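Side-chain contacts in iodotyrosine deiodinase (Thermotoga neapolitana, PDB 6TYK), which catalyses the reductive removal of halogen from halotyrosines such as 3-iodo-L-tyrosine, using FMN as cofactor and working as a homodimer of the nitroreductase family: residues A37-G40 with Q44-R47; L102-E107 with L119-L124. All coordinates share one frame; numbering follows the deposited sequence.

Contact 1: A37-G40 with Q44-R47. With FMN (flavin mononucleotide), chain J; IYR (3-iodo-tyrosine), chain K.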
loop_
_atom_site.group_PDB
_atom_site.type_symbol
_atom_site.label_atom_id
_atom_site.label_comp_id
_atom_site.label_asym_id
_atom_site.label_seq_id
_atom_site.Cartn_x
_atom_site.Cartn_y
_atom_site.Cartn_z
ATOM N N ALA A 37 -9.946 -3.565 -0.735
ATOM C CA ALA A 37 -8.649 -3.801 -1.353
ATOM C C ALA A 37 -8.336 -5.274 -1.499
ATOM O O ALA A 37 -8.856 -6.108 -0.758
ATOM C CB ALA A 37 -7.554 -3.132 -0.546
ATOM N N PRO A 38 -7.467 -5.596 -2.457
ATOM C CA PRO A 38 -6.951 -6.959 -2.553
ATOM C C PRO A 38 -5.995 -7.259 -1.407
ATOM O O PRO A 38 -5.511 -6.355 -0.728
ATOM C CB PRO A 38 -6.213 -6.953 -3.891
ATOM C CG PRO A 38 -5.761 -5.527 -4.052
ATOM C CD PRO A 38 -6.903 -4.712 -3.491
ATOM N N SER A 39 -5.736 -8.541 -1.185
ATOM C CA SER A 39 -4.762 -8.956 -0.191
ATOM C C SER A 39 -4.302 -10.361 -0.501
ATOM O O SER A 39 -5.003 -11.122 -1.187
ATOM C CB SER A 39 -5.341 -8.882 1.225
ATOM O OG SER A 39 -6.500 -9.699 1.360
ATOM N N GLY A 40 -3.141 -10.725 0.031
ATOM C CA GLY A 40 -2.613 -12.062 -0.163
ATOM C C GLY A 40 -3.625 -13.077 0.326
ATOM O O GLY A 40 -4.108 -12.991 1.455
ATOM N N GLN A 44 -7.503 -10.450 3.989
ATOM C CA GLN A 44 -7.971 -9.200 4.582
ATOM C C GLN A 44 -7.283 -8.990 5.919
ATOM O O GLN A 44 -7.930 -8.884 6.960
ATOM C CB GLN A 44 -9.492 -9.209 4.731
ATOM C CG GLN A 44 -10.188 -9.389 3.390
ATOM C CD GLN A 44 -11.584 -9.952 3.510
ATOM O OE1 GLN A 44 -12.431 -9.367 4.147
ATOM N NE2 GLN A 44 -11.830 -11.086 2.857
ATOM N N PRO A 45 -5.947 -8.932 5.894
ATOM C CA PRO A 45 -5.128 -8.995 7.108
ATOM C C PRO A 45 -5.021 -7.680 7.872
ATOM O O PRO A 45 -4.186 -7.588 8.752
ATOM C CB PRO A 45 -3.759 -9.383 6.558
ATOM C CG PRO A 45 -3.709 -8.700 5.231
ATOM C CD PRO A 45 -5.118 -8.861 4.680
ATOM N N TRP A 46 -5.850 -6.698 7.554
ATOM C CA TRP A 46 -5.870 -5.445 8.300
ATOM C C TRP A 46 -6.818 -5.524 9.481
ATOM O O TRP A 46 -7.866 -6.171 9.415
ATOM C CB TRP A 46 -6.297 -4.296 7.383
ATOM C CG TRP A 46 -7.365 -4.684 6.401
ATOM C CD1 TRP A 46 -8.708 -4.755 6.626
ATOM C CD2 TRP A 46 -7.163 -5.070 5.035
ATOM N NE1 TRP A 46 -9.360 -5.167 5.481
ATOM C CE2 TRP A 46 -8.431 -5.358 4.488
ATOM C CE3 TRP A 46 -6.033 -5.181 4.216
ATOM C CZ2 TRP A 46 -8.601 -5.746 3.159
ATOM C CZ3 TRP A 46 -6.201 -5.585 2.899
ATOM C CH2 TRP A 46 -7.474 -5.857 2.382
ATOM N N ARG A 47 -6.432 -4.885 10.579
ATOM C CA ARG A 47 -7.316 -4.716 11.726
ATOM C C ARG A 47 -7.226 -3.263 12.150
ATOM O O ARG A 47 -6.154 -2.670 12.109
ATOM C CB ARG A 47 -6.897 -5.600 12.906
ATOM C CG ARG A 47 -6.838 -7.083 12.613
ATOM C CD ARG A 47 -8.223 -7.694 12.382
ATOM N NE ARG A 47 -8.131 -9.145 12.251
ATOM C CZ ARG A 47 -7.893 -9.776 11.109
ATOM N NH1 ARG A 47 -7.742 -9.091 9.981
ATOM N NH2 ARG A 47 -7.814 -11.099 11.089
HETATM N N1 FMN J . -2.686 -13.537 -6.913
HETATM C C2 FMN J . -2.086 -14.574 -7.570
HETATM O O2 FMN J . -2.747 -15.211 -8.390
HETATM N N3 FMN J . -0.771 -14.891 -7.321
HETATM C C4 FMN J . -0.042 -14.167 -6.408
HETATM O O4 FMN J . 1.143 -14.451 -6.190
HETATM C C4A FMN J . -0.653 -13.110 -5.743
HETATM N N5 FMN J . 0.062 -12.384 -4.816
HETATM C C5A FMN J . -0.538 -11.317 -4.178
HETATM C C6 FMN J . 0.200 -10.565 -3.281
HETATM C C7 FMN J . -0.365 -9.483 -2.624
HETATM C C7M FMN J . 0.486 -8.690 -1.667
HETATM C C8 FMN J . -1.687 -9.156 -2.879
HETATM C C8M FMN J . -2.333 -7.998 -2.196
HETATM C C9 FMN J . -2.436 -9.914 -3.772
HETATM C C9A FMN J . -1.864 -10.991 -4.439
HETATM N N10 FMN J . -2.601 -11.764 -5.323
HETATM C C10 FMN J . -1.986 -12.798 -5.995
HETATM C "C1'" FMN J . -4.037 -11.440 -5.601
HETATM C "C2'" FMN J . -4.915 -11.980 -4.442
HETATM O "O2'" FMN J . -5.072 -13.396 -4.486
HETATM C "C3'" FMN J . -6.278 -11.289 -4.499
HETATM O "O3'" FMN J . -6.058 -9.924 -4.196
HETATM C "C4'" FMN J . -7.324 -11.874 -3.558
HETATM O "O4'" FMN J . -7.611 -13.205 -3.922
HETATM C "C5'" FMN J . -8.623 -11.077 -3.583
HETATM O "O5'" FMN J . -9.071 -10.949 -4.918
HETATM P P FMN J . -10.419 -10.141 -5.234
HETATM O O1P FMN J . -11.521 -10.683 -4.348
HETATM O O2P FMN J . -10.718 -10.403 -6.697
HETATM O O3P FMN J . -10.176 -8.657 -5.082
HETATM N N IYR K . 2.188 -17.109 -6.133
HETATM C CA IYR K . 1.345 -18.281 -6.133
HETATM C CB IYR K . 0.481 -18.508 -4.880
HETATM C CC IYR K . -0.423 -17.394 -4.475
HETATM C CD IYR K . -0.049 -16.567 -3.428
HETATM C CE IYR K . -0.866 -15.524 -2.980
HETATM I IE IYR K . -0.192 -14.366 -1.468
HETATM C CF IYR K . -2.105 -15.316 -3.600
HETATM O OF IYR K . -2.982 -14.322 -3.224
HETATM C CG IYR K . -2.509 -16.151 -4.661
HETATM C CH IYR K . -1.664 -17.168 -5.089
HETATM C C IYR K . 0.398 -18.337 -7.314
HETATM O O IYR K . -0.305 -19.286 -7.664
HETATM O OXT IYR K . 0.355 -17.206 -8.055
#
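The FMN-binding loop that joins helix 24-35 to strand 46-51 doubles back on itself here, with Ser39 and Trp46 contributing most of the buried surface. Gln44 N donates to Ser39 OG at 2.9 Å, with an N-H...O angle of 157°, close to straight. A chi1 of 59° places OG between the backbone N and the carbonyl carbon, on the side facing Gln44. Beside it, Ser39 CB presses on Pro45 CD at 3.5 Å, tighter than usual for two carbons, and approaches Trp46 CZ3 obliquely at 3.8 Å. The indole meets the rest of 37-40 with its rim: Ala37 O lies 3.4 Å from Trp46 CH2, and Ala37 CB adds an apolar touch. Pro38 O, in the ring plane 3.7 Å from Trp46 CH2, is buried without a polar partner in the model; the ring edge is what it meets. Pro45 CD rests over one face, offset toward the rim, while Trp46 NE1 is hydrogen-bonded to Asn35 OD1, which ties the ring to the preceding helix. The opposite side of the loop serves the ligands. Ser39 CA packs 3.3 Å from FMN C8M, Ser39 N makes a weak hydrogen bond to FMN O3', and Gly40 CA approaches the iodine IE of 3-iodo-tyrosine at 3.6 Å. Arg176 of the second subunit binds both Ala37 O and FMN. Replacing Ser39 by alanine would probably leave Gln44 N without its acceptor and make the turn less firmly held. The chemistry thus divides by direction: Ser39 turns its hydroxyl inward, toward Gln44, whereas its backbone faces the cofactor, which is consistent with the side-chain hydrogen bond and the indole edge holding in place the main chain that lines the flavin site.

Contact 2: L102-E107 with L119-L124; sequences LLVFSE and LAVGYL
Leu102 and Leu124 meet where helix 113-130 packs on the antiparallel sheet of this alpha+beta nitroreductase fold, strand 100-107 supplying the sheet side. The pairing is entirely apolar, with no hydrogen bond between the segments and 124 Å² buried in total. In both leucines CG lies opposite the backbone N (chi1 175° in Leu102), which carries CG and its methyls out from each backbone into the interface between strand and helix, where the branched ends meet tip to tip. They differ at the next bond. Chi2 is 67° in Leu102 and 163° in Leu124, and a single methyl of Leu102, CD2, faces both methyls of Leu124, 3.8 Å from its CD1 and 4.2 Å from its CD2. Leu31 of helix 24-35 and Phe48 of strand 46-51 touch both leucines and extend the hydrophobic cluster. One helical turn back, the nearest backbone approach is Val104 to Val121, 8.4 Å between CA atoms. Here the fit is looser, and Val104 also packs on Val160 and Leu162 of strand 156-165, while Val121 touches Leu119 of the second subunit. The valine pair meets through one methyl from each residue, Val104 CG1 and Val121 CG2, 4.3 Å apart.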
loop_
_atom_site.group_PDB
_atom_site.type_symbol
_atom_site.label_atom_id
_atom_site.label_comp_id
_atom_site.label_asym_id
_atom_site.label_seq_id
_atom_site.Cartn_x
_atom_site.Cartn_y
_atom_site.Cartn_z
ATOM N N LEU A 102 -6.245 6.414 14.367
ATOM C CA LEU A 102 -6.586 5.130 13.778
ATOM C C LEU A 102 -5.323 4.294 13.736
ATOM O O LEU A 102 -4.385 4.598 12.987
ATOM C CB LEU A 102 -7.138 5.327 12.371
ATOM C CG LEU A 102 -7.419 4.027 11.612
ATOM C CD1 LEU A 102 -8.561 3.222 12.245
ATOM C CD2 LEU A 102 -7.710 4.317 10.147
ATOM N N LEU A 103 -5.270 3.276 14.586
ATOM C CA LEU A 103 -4.140 2.367 14.592
ATOM C C LEU A 103 -4.436 1.211 13.665
ATOM O O LEU A 103 -5.446 0.522 13.808
ATOM C CB LEU A 103 -3.825 1.881 16.012
ATOM C CG LEU A 103 -2.935 2.822 16.845
ATOM C CD1 LEU A 103 -3.551 4.214 16.992
ATOM C CD2 LEU A 103 -2.659 2.216 18.207
ATOM N N VAL A 104 -3.544 1.003 12.707
ATOM C CA VAL A 104 -3.739 -0.011 11.684
ATOM C C VAL A 104 -2.761 -1.148 11.925
ATOM O O VAL A 104 -1.540 -0.937 11.978
ATOM C CB VAL A 104 -3.519 0.572 10.270
ATOM C CG1 VAL A 104 -3.741 -0.500 9.222
ATOM C CG2 VAL A 104 -4.453 1.745 10.029
ATOM N N PHE A 105 -3.299 -2.353 12.094
ATOM C CA PHE A 105 -2.479 -3.520 12.367
ATOM C C PHE A 105 -2.514 -4.496 11.210
ATOM O O PHE A 105 -3.477 -4.534 10.436
ATOM C CB PHE A 105 -2.998 -4.261 13.603
ATOM C CG PHE A 105 -2.985 -3.446 14.857
ATOM C CD1 PHE A 105 -3.979 -2.517 15.113
ATOM C CD2 PHE A 105 -1.984 -3.625 15.800
ATOM C CE1 PHE A 105 -3.959 -1.767 16.282
ATOM C CE2 PHE A 105 -1.964 -2.883 16.971
ATOM C CZ PHE A 105 -2.954 -1.958 17.209
ATOM N N SER A 106 -1.462 -5.299 11.110
ATOM C CA SER A 106 -1.426 -6.405 10.160
ATOM C C SER A 106 -1.444 -7.742 10.889
ATOM O O SER A 106 -0.846 -7.902 11.957
ATOM C CB SER A 106 -0.195 -6.315 9.255
ATOM O OG SER A 106 1.006 -6.312 10.008
ATOM N N GLU A 107 -2.157 -8.699 10.314
ATOM C CA GLU A 107 -2.196 -10.048 10.848
ATOM C C GLU A 107 -0.917 -10.777 10.452
ATOM O O GLU A 107 -0.722 -11.117 9.284
ATOM C CB GLU A 107 -3.415 -10.778 10.299
ATOM C CG GLU A 107 -3.572 -12.194 10.792
ATOM C CD GLU A 107 -4.817 -12.848 10.244
ATOM O OE1 GLU A 107 -5.244 -12.469 9.133
ATOM O OE2 GLU A 107 -5.372 -13.733 10.927
ATOM N N LEU A 119 -1.024 -1.570 1.043
ATOM C CA LEU A 119 -1.836 -1.343 -0.146
ATOM C C LEU A 119 -3.208 -0.786 0.268
ATOM O O LEU A 119 -3.682 0.220 -0.270
ATOM C CB LEU A 119 -1.976 -2.659 -0.890
ATOM C CG LEU A 119 -2.552 -2.633 -2.296
ATOM C CD1 LEU A 119 -2.180 -3.925 -2.996
ATOM C CD2 LEU A 119 -4.051 -2.475 -2.257
ATOM N N ALA A 120 -3.838 -1.435 1.248
ATOM C CA ALA A 120 -5.130 -0.992 1.764
ATOM C C ALA A 120 -5.037 0.409 2.371
ATOM O O ALA A 120 -5.982 1.183 2.274
ATOM C CB ALA A 120 -5.654 -1.981 2.792
ATOM N N VAL A 121 -3.906 0.740 2.990
ATOM C CA VAL A 121 -3.716 2.089 3.515
ATOM C C VAL A 121 -3.772 3.134 2.388
ATOM O O VAL A 121 -4.313 4.226 2.565
ATOM C CB VAL A 121 -2.417 2.208 4.333
ATOM C CG1 VAL A 121 -2.096 3.685 4.618
ATOM C CG2 VAL A 121 -2.520 1.420 5.623
ATOM N N GLY A 122 -3.262 2.782 1.218
ATOM C CA GLY A 122 -3.393 3.653 0.059
ATOM C C GLY A 122 -4.847 3.939 -0.271
ATOM O O GLY A 122 -5.217 5.091 -0.477
ATOM N N TYR A 123 -5.679 2.893 -0.296
ATOM C CA TYR A 123 -7.115 3.079 -0.489
ATOM C C TYR A 123 -7.662 4.000 0.595
ATOM O O TYR A 123 -8.426 4.924 0.329
ATOM C CB TYR A 123 -7.857 1.750 -0.371
ATOM C CG TYR A 123 -7.882 0.851 -1.589
ATOM C CD1 TYR A 123 -6.781 0.708 -2.422
ATOM C CD2 TYR A 123 -9.018 0.104 -1.870
ATOM C CE1 TYR A 123 -6.820 -0.140 -3.515
ATOM C CE2 TYR A 123 -9.070 -0.754 -2.957
ATOM C CZ TYR A 123 -7.971 -0.866 -3.778
ATOM O OH TYR A 123 -8.005 -1.706 -4.863
ATOM N N LEU A 124 -7.286 3.705 1.832
ATOM C CA LEU A 124 -7.800 4.407 3.001
ATOM C C LEU A 124 -7.539 5.907 2.921
ATOM O O LEU A 124 -8.429 6.722 3.171
ATOM C CB LEU A 124 -7.167 3.810 4.260
ATOM C CG LEU A 124 -7.889 3.963 5.592
ATOM C CD1 LEU A 124 -7.327 2.956 6.589
ATOM C CD2 LEU A 124 -7.754 5.375 6.113
#

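Both contacts are buried, but the centre of contact 2 lies about 8 Å from the centre of the chain, that of contact 1 about 16 Å. They share the sheet, strands 46-51 and 100-107 being neighbours in it: Pro45 O and Glu107 N lie 2.8 Å apart, Arg47 O and Phe105 N 2.9 Å, both probable hydrogen bonds. Helix 113-130 also bridges them, Tyr123 packing against Ala37 and Pro38. Chemistry follows position. In 102-107 with 119-124, the interior, only aliphatic methyls meet; in 37-40 with 44-47, beside the flavin, polar main-chain atoms, a hydroxyl and an indole edge enter. Each contact also reaches the second subunit, contact 1 partly through hydrogen bonds, contact 2 through packing.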